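Local coordinates for terminal uridylyltransferase 1 (Trypanosoma brucei, PDB 5HZD), which adds uridines from UTP to the 3' ends of guide RNAs, ribosomal RNA and some mRNAs during the editing of mitochondrial RNA in trypanosomes, at residues A[77-83]-A[373-378]; A[309-314]-A[340-344]; A[88-92]-A[247-251]; A[66-70]-A[391-396]. One frame throughout, in Å; residues are numbered along the deposited sequence. Where two conformers were deposited one is given.

Contact 1. Residues A[77-83]-A[373-378]; sequences DAGESKM and PRYTPM
An Asx turn and the following first turn of helix 80-100 form one half of this contact. The other half is an extended loop, 373-378, between helices 336-349 and 385-409. The loop comes close at two points, with CA atoms 6.3 Å apart for Asp77 and Met378 and 6.0 Å for Glu80 and Tyr375. Asp77 (chi1 t) uses both carboxylate oxygens. Asp77 OD1 accepts from Gly79 N at 3.0 Å, which makes the turn, and from Tyr375 OH at 2.6 Å. Asp77 OD2 accepts from Met378 N at 2.8 Å, almost linearly. Gly79 is the N-cap residue, and its phi of 93° and psi of 171° suit glycine. Tyr375 (chi1 t, chi2 79°) lays one ring face over the first turn of the helix. Glu80 CB makes a CH-pi contact 4.0 Å from the centroid of the Tyr375 ring. Met83 (chi1 t) points toward the loop, with CE 4.1 Å from Pro373 CB and CB 4.2 Å from Tyr375 CD1. Val117 packs on Asp77, Tyr375 and Met378. Met83 lies near Ile124, a probable UTP-site residue. One carboxylate thus closes the turn and holds a loop distant in sequence through a phenol and a backbone amide.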
loop_
_atom_site.group_PDB
_atom_site.type_symbol
_atom_site.label_atom_id
_atom_site.label_comp_id
_atom_site.label_asym_id
_atom_site.label_seq_id
_atom_site.Cartn_x
_atom_site.Cartn_y
_atom_site.Cartn_z
ATOM N N ASP A 77 7.671 12.256 -0.950
ATOM C CA ASP A 77 7.806 12.808 0.410
ATOM C C ASP A 77 7.271 14.235 0.420
ATOM O O ASP A 77 7.977 15.166 0.018
ATOM C CB ASP A 77 9.281 12.827 0.807
ATOM C CG ASP A 77 9.529 13.340 2.229
ATOM O OD1 ASP A 77 8.611 13.884 2.880
ATOM O OD2 ASP A 77 10.684 13.235 2.688
ATOM N N ALA A 78 6.035 14.400 0.894
ATOM C CA ALA A 78 5.406 15.712 0.892
ATOM C C ALA A 78 5.502 16.398 2.256
ATOM O O ALA A 78 4.829 17.403 2.506
ATOM C CB ALA A 78 3.948 15.590 0.431
ATOM N N GLY A 79 6.352 15.865 3.139
ATOM C CA GLY A 79 6.633 16.521 4.401
ATOM C C GLY A 79 5.730 16.040 5.531
ATOM O O GLY A 79 4.723 15.369 5.304
ATOM N N GLU A 80 6.066 16.461 6.743
ATOM C CA GLU A 80 5.341 15.940 7.905
ATOM C C GLU A 80 3.913 16.488 7.945
ATOM O O GLU A 80 2.973 15.795 8.365
ATOM C CB GLU A 80 6.089 16.321 9.184
ATOM C CG GLU A 80 5.415 15.757 10.397
ATOM C CD GLU A 80 6.258 15.890 11.652
ATOM O OE1 GLU A 80 7.328 16.541 11.601
ATOM O OE2 GLU A 80 5.830 15.323 12.684
ATOM N N SER A 81 3.721 17.735 7.529
ATOM C CA SER A 81 2.377 18.319 7.589
ATOM C C SER A 81 1.378 17.583 6.726
ATOM O O SER A 81 0.218 17.409 7.101
ATOM C CB SER A 81 2.425 19.795 7.201
ATOM O OG SER A 81 3.165 20.510 8.159
ATOM N N LYS A 82 1.815 17.148 5.551
ATOM C CA LYS A 82 0.964 16.346 4.689
ATOM C C LYS A 82 0.659 14.994 5.329
ATOM O O LYS A 82 -0.467 14.524 5.286
ATOM C CB LYS A 82 1.618 16.188 3.304
ATOM C CG LYS A 82 0.753 15.443 2.304
ATOM C CD LYS A 82 -0.570 16.176 2.013
ATOM C CE LYS A 82 -0.348 17.516 1.403
ATOM N NZ LYS A 82 -1.661 18.225 1.261
ATOM N N MET A 83 1.651 14.363 5.951
ATOM C CA MET A 83 1.370 13.118 6.665
ATOM C C MET A 83 0.313 13.341 7.744
ATOM O O MET A 83 -0.567 12.480 7.969
ATOM C CB MET A 83 2.657 12.550 7.271
ATOM C CG MET A 83 2.386 11.344 8.174
ATOM S SD MET A 83 2.061 9.815 7.310
ATOM C CE MET A 83 3.750 9.198 7.171
ATOM N N PRO A 373 0.854 6.807 11.319
ATOM C CA PRO A 373 2.202 6.404 10.876
ATOM C C PRO A 373 3.218 7.486 11.169
ATOM O O PRO A 373 2.959 8.686 10.972
ATOM C CB PRO A 373 2.030 6.213 9.377
ATOM C CG PRO A 373 0.544 5.821 9.244
ATOM C CD PRO A 373 -0.121 6.760 10.205
ATOM N N ARG A 374 4.376 7.073 11.673
ATOM C CA ARG A 374 5.441 8.020 11.987
ATOM C C ARG A 374 6.141 8.514 10.721
ATOM O O ARG A 374 6.443 7.720 9.801
ATOM C CB ARG A 374 6.416 7.395 12.983
ATOM C CG ARG A 374 5.812 7.383 14.403
ATOM C CD ARG A 374 6.843 7.115 15.483
ATOM N NE ARG A 374 7.387 5.776 15.340
ATOM C CZ ARG A 374 8.653 5.456 15.564
ATOM N NH1 ARG A 374 9.521 6.387 15.957
ATOM N NH2 ARG A 374 9.048 4.195 15.397
ATOM N N TYR A 375 6.379 9.813 10.686
ATOM C CA TYR A 375 7.010 10.445 9.541
ATOM C C TYR A 375 8.538 10.394 9.661
ATOM O O TYR A 375 9.101 10.778 10.694
ATOM C CB TYR A 375 6.527 11.906 9.409
ATOM C CG TYR A 375 7.244 12.647 8.293
ATOM C CD1 TYR A 375 6.871 12.468 6.970
ATOM C CD2 TYR A 375 8.314 13.495 8.577
ATOM C CE1 TYR A 375 7.570 13.119 5.934
ATOM C CE2 TYR A 375 9.005 14.159 7.574
ATOM C CZ TYR A 375 8.621 13.955 6.240
ATOM O OH TYR A 375 9.349 14.624 5.256
ATOM N N THR A 376 9.195 9.924 8.599
ATOM C CA THR A 376 10.651 9.972 8.488
ATOM C C THR A 376 10.988 10.548 7.111
ATOM O O THR A 376 10.585 9.962 6.092
ATOM C CB THR A 376 11.253 8.544 8.541
ATOM O OG1 THR A 376 10.855 7.895 9.764
ATOM C CG2 THR A 376 12.766 8.624 8.483
ATOM N N PRO A 377 11.719 11.672 7.062
ATOM C CA PRO A 377 12.070 12.279 5.767
ATOM C C PRO A 377 12.827 11.294 4.884
ATOM O O PRO A 377 13.606 10.500 5.404
ATOM C CB PRO A 377 13.048 13.405 6.129
ATOM C CG PRO A 377 12.917 13.614 7.596
ATOM C CD PRO A 377 12.274 12.394 8.209
ATOM N N MET A 378 12.580 11.361 3.577
ATOM C CA MET A 378 13.276 10.522 2.605
ATOM C C MET A 378 14.793 10.690 2.626
ATOM O O MET A 378 15.530 9.710 2.405
ATOM C CB MET A 378 12.704 10.802 1.203
ATOM C CG MET A 378 13.027 9.745 0.154
ATOM S SD MET A 378 12.470 8.089 0.576
ATOM C CE MET A 378 10.712 8.306 0.769
#

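Contact 2. Residues A[309-314]-A[340-344]; sequences CARPGA and NIMWI
Trp343 (chi1 t, chi2 -123°) lays one face of its indole over the backbone of Gly313 and Ala314. Residues 310-314 and 340-344 are helical; Cys309 precedes the first helix. The helix axes approach to 10.5 Å at 137°. Ala314 and Asn340 come nearest, with CA atoms 6.2 Å apart. Trp343 CZ2 is 3.6 Å from Gly313 CA. A CB on Gly313 would clash with Trp343 CZ2; its absence lets the indole lie against the backbone. The indole edge meets the first turn, where Trp343 NE1 donates to Ala310 O at 2.9 Å. Ala310 O also accepts from Ala314 N at 3.1 Å. Trp343 CD1 packs on Ala314 CB at 3.8 Å. Asn340 (chi1 m) brings OD1 within 3.5 Å of Ala314 CB. A water donates to Asn340 OD1 and to Ala314 O, each at 2.8 Å. Lys318 and Tyr337, both UTP-binding, lie on these two helices near Asn340. The contact therefore joins two UTP-site helices through a bifurcated carbonyl, a buried indole and a water bridge.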
loop_
_atom_site.group_PDB
_atom_site.type_symbol
_atom_site.label_atom_id
_atom_site.label_comp_id
_atom_site.label_asym_id
_atom_site.label_seq_id
_atom_site.Cartn_x
_atom_site.Cartn_y
_atom_site.Cartn_z
ATOM N N CYS A 309 19.249 4.211 1.343
ATOM C CA CYS A 309 18.836 4.070 -0.048
ATOM C C CYS A 309 17.727 3.041 -0.237
ATOM O O CYS A 309 17.247 2.797 -1.377
ATOM C CB CYS A 309 20.039 3.697 -0.920
ATOM S SG CYS A 309 21.281 4.954 -0.844
ATOM N N ALA A 310 17.244 2.443 0.853
ATOM C CA ALA A 310 16.274 1.368 0.679
ATOM C C ALA A 310 14.884 1.849 0.264
ATOM O O ALA A 310 14.254 1.268 -0.634
ATOM C CB ALA A 310 16.195 0.479 1.955
ATOM N N ARG A 311 14.386 2.932 0.864
ATOM C CA ARG A 311 13.092 3.428 0.374
ATOM C C ARG A 311 13.160 4.000 -1.051
ATOM O O ARG A 311 12.283 3.695 -1.867
ATOM C CB ARG A 311 12.479 4.447 1.332
ATOM C CG ARG A 311 12.020 3.839 2.661
ATOM C CD ARG A 311 11.589 4.973 3.589
ATOM N NE ARG A 311 12.733 5.768 3.995
ATOM C CZ ARG A 311 12.629 6.969 4.545
ATOM N NH1 ARG A 311 11.430 7.520 4.720
ATOM N NH2 ARG A 311 13.733 7.622 4.890
ATOM N N PRO A 312 14.179 4.825 -1.364
ATOM C CA PRO A 312 14.229 5.335 -2.742
ATOM C C PRO A 312 14.269 4.212 -3.778
ATOM O O PRO A 312 13.563 4.258 -4.805
ATOM C CB PRO A 312 15.514 6.185 -2.747
ATOM C CG PRO A 312 15.545 6.733 -1.338
ATOM C CD PRO A 312 15.180 5.498 -0.505
ATOM N N GLY A 313 15.032 3.156 -3.516
ATOM C CA GLY A 313 15.050 2.062 -4.469
ATOM C C GLY A 313 13.710 1.354 -4.572
ATOM O O GLY A 313 13.326 0.944 -5.656
ATOM N N ALA A 314 13.025 1.188 -3.440
ATOM C CA ALA A 314 11.741 0.514 -3.433
ATOM C C ALA A 314 10.732 1.315 -4.240
ATOM O O ALA A 314 9.916 0.734 -4.976
ATOM C CB ALA A 314 11.250 0.358 -2.007
ATOM N N ASN A 340 8.530 -5.491 -3.484
ATOM C CA ASN A 340 9.279 -5.058 -2.302
ATOM C C ASN A 340 10.037 -6.227 -1.667
ATOM O O ASN A 340 11.173 -6.066 -1.189
ATOM C CB ASN A 340 8.342 -4.435 -1.262
ATOM C CG ASN A 340 8.075 -2.977 -1.511
ATOM O OD1 ASN A 340 8.966 -2.230 -1.890
ATOM N ND2 ASN A 340 6.833 -2.559 -1.293
ATOM N N ILE A 341 9.433 -7.427 -1.675
ATOM C CA ILE A 341 10.132 -8.582 -1.133
ATOM C C ILE A 341 11.357 -8.921 -1.994
ATOM O O ILE A 341 12.420 -9.254 -1.448
ATOM C CB ILE A 341 9.192 -9.785 -0.951
ATOM C CG1 ILE A 341 8.177 -9.447 0.148
ATOM C CG2 ILE A 341 9.990 -11.063 -0.595
ATOM C CD1 ILE A 341 6.926 -10.335 0.131
ATOM N N MET A 342 11.229 -8.838 -3.318
ATOM C CA MET A 342 12.390 -9.042 -4.169
ATOM C C MET A 342 13.513 -8.072 -3.795
ATOM O O MET A 342 14.665 -8.466 -3.703
ATOM C CB MET A 342 12.056 -8.837 -5.651
ATOM C CG MET A 342 11.159 -9.914 -6.223
ATOM S SD MET A 342 10.951 -9.693 -7.998
ATOM C CE MET A 342 12.618 -9.918 -8.606
ATOM N N TRP A 343 13.189 -6.800 -3.613
ATOM C CA TRP A 343 14.208 -5.808 -3.311
ATOM C C TRP A 343 14.825 -6.081 -1.955
ATOM O O TRP A 343 16.049 -6.085 -1.804
ATOM C CB TRP A 343 13.505 -4.440 -3.353
ATOM C CG TRP A 343 14.264 -3.243 -2.835
ATOM C CD1 TRP A 343 13.850 -2.401 -1.840
ATOM C CD2 TRP A 343 15.473 -2.658 -3.370
ATOM N NE1 TRP A 343 14.753 -1.358 -1.692
ATOM C CE2 TRP A 343 15.742 -1.494 -2.627
ATOM C CE3 TRP A 343 16.362 -3.031 -4.383
ATOM C CZ2 TRP A 343 16.844 -0.684 -2.871
ATOM C CZ3 TRP A 343 17.467 -2.207 -4.629
ATOM C CH2 TRP A 343 17.709 -1.066 -3.857
ATOM N N ILE A 344 13.999 -6.337 -0.956
ATOM C CA ILE A 344 14.542 -6.553 0.393
ATOM C C ILE A 344 15.379 -7.837 0.463
ATOM O O ILE A 344 16.428 -7.859 1.114
ATOM C CB ILE A 344 13.423 -6.630 1.391
ATOM C CG1 ILE A 344 12.820 -5.231 1.512
ATOM C CG2 ILE A 344 13.952 -7.065 2.745
ATOM C CD1 ILE A 344 11.457 -5.229 2.225
HETATM O O HOH W 1 9.250 -1.922 -4.624
#

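Contact 3. Residues A[88-92]-A[247-251]; sequences RARAQ and TTAAV
Arg88 starts the contact with CB pointing toward helix 247-254. Both segments, 88-92 and 247-251, are helical and run nearly parallel, with axes 9.1 Å apart at 14°. Arg88 CB lies 3.9 Å from Thr248 OG1, and Arg88 CD lies 4.3 Å from Thr247 OG1. The arginine forms its salt bridge through NE with Glu279, outside both segments. One turn on, Ala91 CB packs 3.9 Å from Thr248 CG2. Gln92 is nearest in register, with its CA 5.3 Å from that of Thr248. Its chi1 m, chi2 t conformation carries the amide to the threonines. Gln92 NE2 gives Thr248 OG1 a weak hydrogen bond of 3.4 Å. Gln92 CG packs 3.8 Å from Val251 CG2. Gln92 also bonds to Leu280 N through OE1 and to Glu279 through NE2, and Thr247 OG1 bonds to Glu279. The pair joins helix 80-100 of the palm region to the short helix that follows strand 239-244 of the four-stranded antiparallel sheet. Direct polar contact is thus weak, and Glu279 links both helices through stronger bonds.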
loop_
_atom_site.group_PDB
_atom_site.type_symbol
_atom_site.label_atom_id
_atom_site.label_comp_id
_atom_site.label_asym_id
_atom_site.label_seq_id
_atom_site.Cartn_x
_atom_site.Cartn_y
_atom_site.Cartn_z
ATOM N N ARG A 88 -5.267 13.117 10.640
ATOM C CA ARG A 88 -6.554 13.717 10.962
ATOM C C ARG A 88 -7.684 12.925 10.320
ATOM O O ARG A 88 -8.738 12.691 10.950
ATOM C CB ARG A 88 -6.577 15.172 10.534
ATOM C CG ARG A 88 -5.583 15.987 11.348
ATOM C CD ARG A 88 -5.795 17.482 11.269
ATOM N NE ARG A 88 -5.381 18.000 9.978
ATOM C CZ ARG A 88 -4.141 18.356 9.665
ATOM N NH1 ARG A 88 -3.154 18.279 10.565
ATOM N NH2 ARG A 88 -3.889 18.811 8.441
ATOM N N ALA A 89 -7.503 12.505 9.060
ATOM C CA ALA A 89 -8.525 11.687 8.422
ATOM C C ALA A 89 -8.805 10.399 9.189
ATOM O O ALA A 89 -9.956 9.974 9.317
ATOM C CB ALA A 89 -8.138 11.369 6.952
ATOM N N ARG A 90 -7.744 9.777 9.713
ATOM C CA ARG A 90 -7.874 8.545 10.487
ATOM C C ARG A 90 -8.720 8.802 11.732
ATOM O O ARG A 90 -9.605 8.018 12.042
ATOM C CB ARG A 90 -6.480 8.042 10.940
ATOM C CG ARG A 90 -6.503 6.618 11.533
ATOM C CD ARG A 90 -5.322 6.385 12.504
ATOM N NE ARG A 90 -5.443 7.368 13.564
ATOM C CZ ARG A 90 -6.257 7.223 14.593
ATOM N NH1 ARG A 90 -6.966 6.087 14.732
ATOM N NH2 ARG A 90 -6.373 8.215 15.467
ATOM N N ALA A 91 -8.432 9.895 12.454
ATOM C CA ALA A 91 -9.199 10.202 13.655
ATOM C C ALA A 91 -10.642 10.479 13.299
ATOM O O ALA A 91 -11.552 10.081 14.051
ATOM C CB ALA A 91 -8.584 11.382 14.401
ATOM N N GLN A 92 -10.869 11.147 12.169
ATOM C CA GLN A 92 -12.245 11.399 11.695
ATOM C C GLN A 92 -12.986 10.098 11.434
ATOM O O GLN A 92 -14.115 9.901 11.877
ATOM C CB GLN A 92 -12.216 12.295 10.441
ATOM C CG GLN A 92 -11.735 13.690 10.787
ATOM C CD GLN A 92 -11.140 14.452 9.627
ATOM O OE1 GLN A 92 -11.378 14.117 8.449
ATOM N NE2 GLN A 92 -10.409 15.508 9.938
ATOM N N THR A 247 -11.132 20.335 12.043
ATOM C CA THR A 247 -11.883 19.452 11.145
ATOM C C THR A 247 -12.237 18.139 11.815
ATOM O O THR A 247 -13.257 17.538 11.504
ATOM C CB THR A 247 -11.082 19.165 9.855
ATOM O OG1 THR A 247 -9.745 18.790 10.209
ATOM C CG2 THR A 247 -11.033 20.404 8.969
ATOM N N THR A 248 -11.395 17.651 12.718
ATOM C CA THR A 248 -11.718 16.416 13.411
ATOM C C THR A 248 -12.885 16.647 14.384
ATOM O O THR A 248 -13.813 15.825 14.453
ATOM C CB THR A 248 -10.492 15.840 14.136
ATOM O OG1 THR A 248 -9.446 15.626 13.173
ATOM C CG2 THR A 248 -10.821 14.522 14.774
ATOM N N ALA A 249 -12.849 17.754 15.124
ATOM C CA ALA A 249 -13.993 18.074 15.975
ATOM C C ALA A 249 -15.267 18.226 15.151
ATOM O O ALA A 249 -16.351 17.899 15.628
ATOM C CB ALA A 249 -13.742 19.352 16.801
ATOM N N ALA A 250 -15.149 18.717 13.920
ATOM C CA ALA A 250 -16.322 18.918 13.082
ATOM C C ALA A 250 -16.964 17.578 12.721
ATOM O O ALA A 250 -18.186 17.448 12.718
ATOM C CB ALA A 250 -15.982 19.711 11.833
ATOM N N VAL A 251 -16.152 16.570 12.423
ATOM C CA VAL A 251 -16.713 15.243 12.175
ATOM C C VAL A 251 -17.273 14.611 13.463
ATOM O O VAL A 251 -18.327 13.989 13.450
ATOM C CB VAL A 251 -15.670 14.341 11.498
ATOM C CG1 VAL A 251 -16.238 12.930 11.303
ATOM C CG2 VAL A 251 -15.251 14.962 10.158
#

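Contact 4. Residues A[66-70]-A[391-396]; sequences GKKIF and LYKAAG
Phe70 and Tyr392 reach across a nearly perpendicular pair of helices, with Gly66 and Gly396 where the backbones come nearest. The helical segments 66-70 and 391-396 have axes 7.7 Å apart at 96°. Gly66 CA and Gly396 CA are 4.0 Å apart. A CB on Gly66 would clash with Tyr392 O; without one, Gly66 CA makes a 3.2 Å CA-H...O contact to Tyr392 O. Tyr392 (chi1 m, chi2 -12°) lays its ring face over the other helix. Lys67 CA sits 3.7 Å from the centroid of the Tyr392 ring in a CH-pi contact, and Lys67 CB is 3.6 Å from Tyr392 CD2. The lysine chain is all t, and its end leads away. Phe70 has a chi1 of -92°, between wells, with chi2 89°. Phe70 CE1 reaches Ala395 CB at 3.7 Å and CB of Leu391 (m,t) at 4.0 Å. Phe70 CB touches Tyr392 CE1 at 3.8 Å. The Phe70 and Tyr392 rings form an oblique pair, centroids 5.8 Å apart and planes at 47°. Ile69 (chi1 m, chi2 t) places CD1 3.8 Å from Ala395 O. A water lies 2.9 Å from Lys67 O and 3.2 Å from Tyr392 OH. Pro312 of helix 310-324 packs on Ile69 and Phe70. The contact ties helix 59-76 to helix 385-409 by close backbone approach and apolar and CH-pi packing, with polar linkage through water.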
loop_
_atom_site.group_PDB
_atom_site.type_symbol
_atom_site.label_atom_id
_atom_site.label_comp_id
_atom_site.label_asym_id
_atom_site.label_seq_id
_atom_site.Cartn_x
_atom_site.Cartn_y
_atom_site.Cartn_z
ATOM N N GLY A 66 21.537 7.195 -9.618
ATOM C CA GLY A 66 21.251 7.401 -8.201
ATOM C C GLY A 66 20.663 8.762 -7.856
ATOM O O GLY A 66 19.797 8.876 -7.000
ATOM N N LYS A 67 21.142 9.803 -8.513
ATOM C CA LYS A 67 20.552 11.122 -8.324
ATOM C C LYS A 67 19.096 11.123 -8.777
ATOM O O LYS A 67 18.223 11.705 -8.118
ATOM C CB LYS A 67 21.371 12.163 -9.082
ATOM C CG LYS A 67 20.840 13.587 -9.008
ATOM C CD LYS A 67 21.875 14.609 -9.520
ATOM C CE LYS A 67 21.224 16.009 -9.570
ATOM N NZ LYS A 67 22.148 17.064 -10.124
ATOM N N LYS A 68 18.828 10.492 -9.915
ATOM C CA LYS A 68 17.443 10.375 -10.400
ATOM C C LYS A 68 16.548 9.589 -9.472
ATOM O O LYS A 68 15.381 9.951 -9.268
ATOM C CB LYS A 68 17.422 9.745 -11.800
ATOM C CG LYS A 68 18.018 10.613 -12.875
ATOM C CD LYS A 68 18.007 9.848 -14.203
ATOM C CE LYS A 68 19.071 10.365 -15.143
ATOM N NZ LYS A 68 19.045 11.843 -15.214
ATOM N N ILE A 69 17.087 8.508 -8.902
ATOM C CA ILE A 69 16.377 7.694 -7.916
ATOM C C ILE A 69 15.955 8.530 -6.717
ATOM O O ILE A 69 14.790 8.484 -6.296
ATOM C CB ILE A 69 17.265 6.513 -7.462
ATOM C CG1 ILE A 69 17.398 5.517 -8.612
ATOM C CG2 ILE A 69 16.656 5.807 -6.249
ATOM C CD1 ILE A 69 18.588 4.550 -8.487
ATOM N N PHE A 70 16.875 9.344 -6.195
ATOM C CA PHE A 70 16.517 10.177 -5.055
ATOM C C PHE A 70 15.521 11.272 -5.439
ATOM O O PHE A 70 14.694 11.665 -4.607
ATOM C CB PHE A 70 17.758 10.772 -4.357
ATOM C CG PHE A 70 18.265 9.918 -3.231
ATOM C CD1 PHE A 70 19.197 8.922 -3.477
ATOM C CD2 PHE A 70 17.769 10.081 -1.946
ATOM C CE1 PHE A 70 19.650 8.103 -2.450
ATOM C CE2 PHE A 70 18.207 9.264 -0.911
ATOM C CZ PHE A 70 19.154 8.291 -1.159
ATOM N N LEU A 391 25.429 9.041 -1.228
ATOM C CA LEU A 391 24.145 8.342 -1.327
ATOM C C LEU A 391 23.730 8.103 -2.770
ATOM O O LEU A 391 23.158 7.058 -3.069
ATOM C CB LEU A 391 23.007 9.075 -0.605
ATOM C CG LEU A 391 23.080 9.160 0.907
ATOM C CD1 LEU A 391 21.897 9.982 1.403
ATOM C CD2 LEU A 391 23.067 7.761 1.506
ATOM N N TYR A 392 23.955 9.087 -3.652
ATOM C CA TYR A 392 23.604 8.891 -5.065
ATOM C C TYR A 392 24.388 7.739 -5.657
ATOM O O TYR A 392 23.829 6.882 -6.338
ATOM C CB TYR A 392 23.901 10.149 -5.893
ATOM C CG TYR A 392 23.059 11.352 -5.572
ATOM C CD1 TYR A 392 21.925 11.256 -4.781
ATOM C CD2 TYR A 392 23.409 12.589 -6.085
ATOM C CE1 TYR A 392 21.143 12.380 -4.508
ATOM C CE2 TYR A 392 22.657 13.700 -5.816
ATOM C CZ TYR A 392 21.526 13.589 -5.035
ATOM O OH TYR A 392 20.761 14.693 -4.771
ATOM N N LYS A 393 25.682 7.700 -5.375
ATOM C CA LYS A 393 26.540 6.632 -5.846
ATOM C C LYS A 393 26.037 5.263 -5.350
ATOM O O LYS A 393 25.984 4.292 -6.114
ATOM C CB LYS A 393 27.981 6.885 -5.398
ATOM C CG LYS A 393 28.894 5.732 -5.707
ATOM C CD LYS A 393 30.356 6.036 -5.415
ATOM C CE LYS A 393 31.192 4.776 -5.596
ATOM N NZ LYS A 393 32.630 5.127 -5.740
ATOM N N ALA A 394 25.688 5.186 -4.068
ATOM C CA ALA A 394 25.228 3.943 -3.464
ATOM C C ALA A 394 23.900 3.514 -4.061
ATOM O O ALA A 394 23.709 2.346 -4.385
ATOM C CB ALA A 394 25.062 4.106 -1.939
ATOM N N ALA A 395 22.961 4.455 -4.189
ATOM C CA ALA A 395 21.643 4.126 -4.753
ATOM C C ALA A 395 21.767 3.559 -6.171
ATOM O O ALA A 395 21.105 2.557 -6.528
ATOM C CB ALA A 395 20.723 5.346 -4.743
ATOM N N GLY A 396 22.574 4.205 -7.000
ATOM C CA GLY A 396 22.784 3.689 -8.338
ATOM C C GLY A 396 23.415 2.307 -8.319
ATOM O O GLY A 396 22.973 1.398 -9.041
HETATM O O HOH W 2 18.168 14.089 -6.499
#

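Overall arrangement
Helix 59-76 comes first and supplies 66-70, which pairs with 391-396 of helix 385-409 much later in the chain. This is contact 4, the longest loop. Contact 1 lies within it and ties the start of helix 80-100 to the loop before helix 385-409. Within contact 1, contact 3 closes first, joining the palm region to the four-stranded sheet part. Contact 2 then joins helices 310-324 and 336-349. None cross. Contacts 1, 2 and 4 touch one another. Arg311 of contact 2 bonds to the carbonyls of Thr376 and Pro377, and Cys309 packs on Leu391 and Ala395. Contact 3 touches none of the others, but shares helix 80-100 with contact 1, their nearest atoms about 5 Å apart.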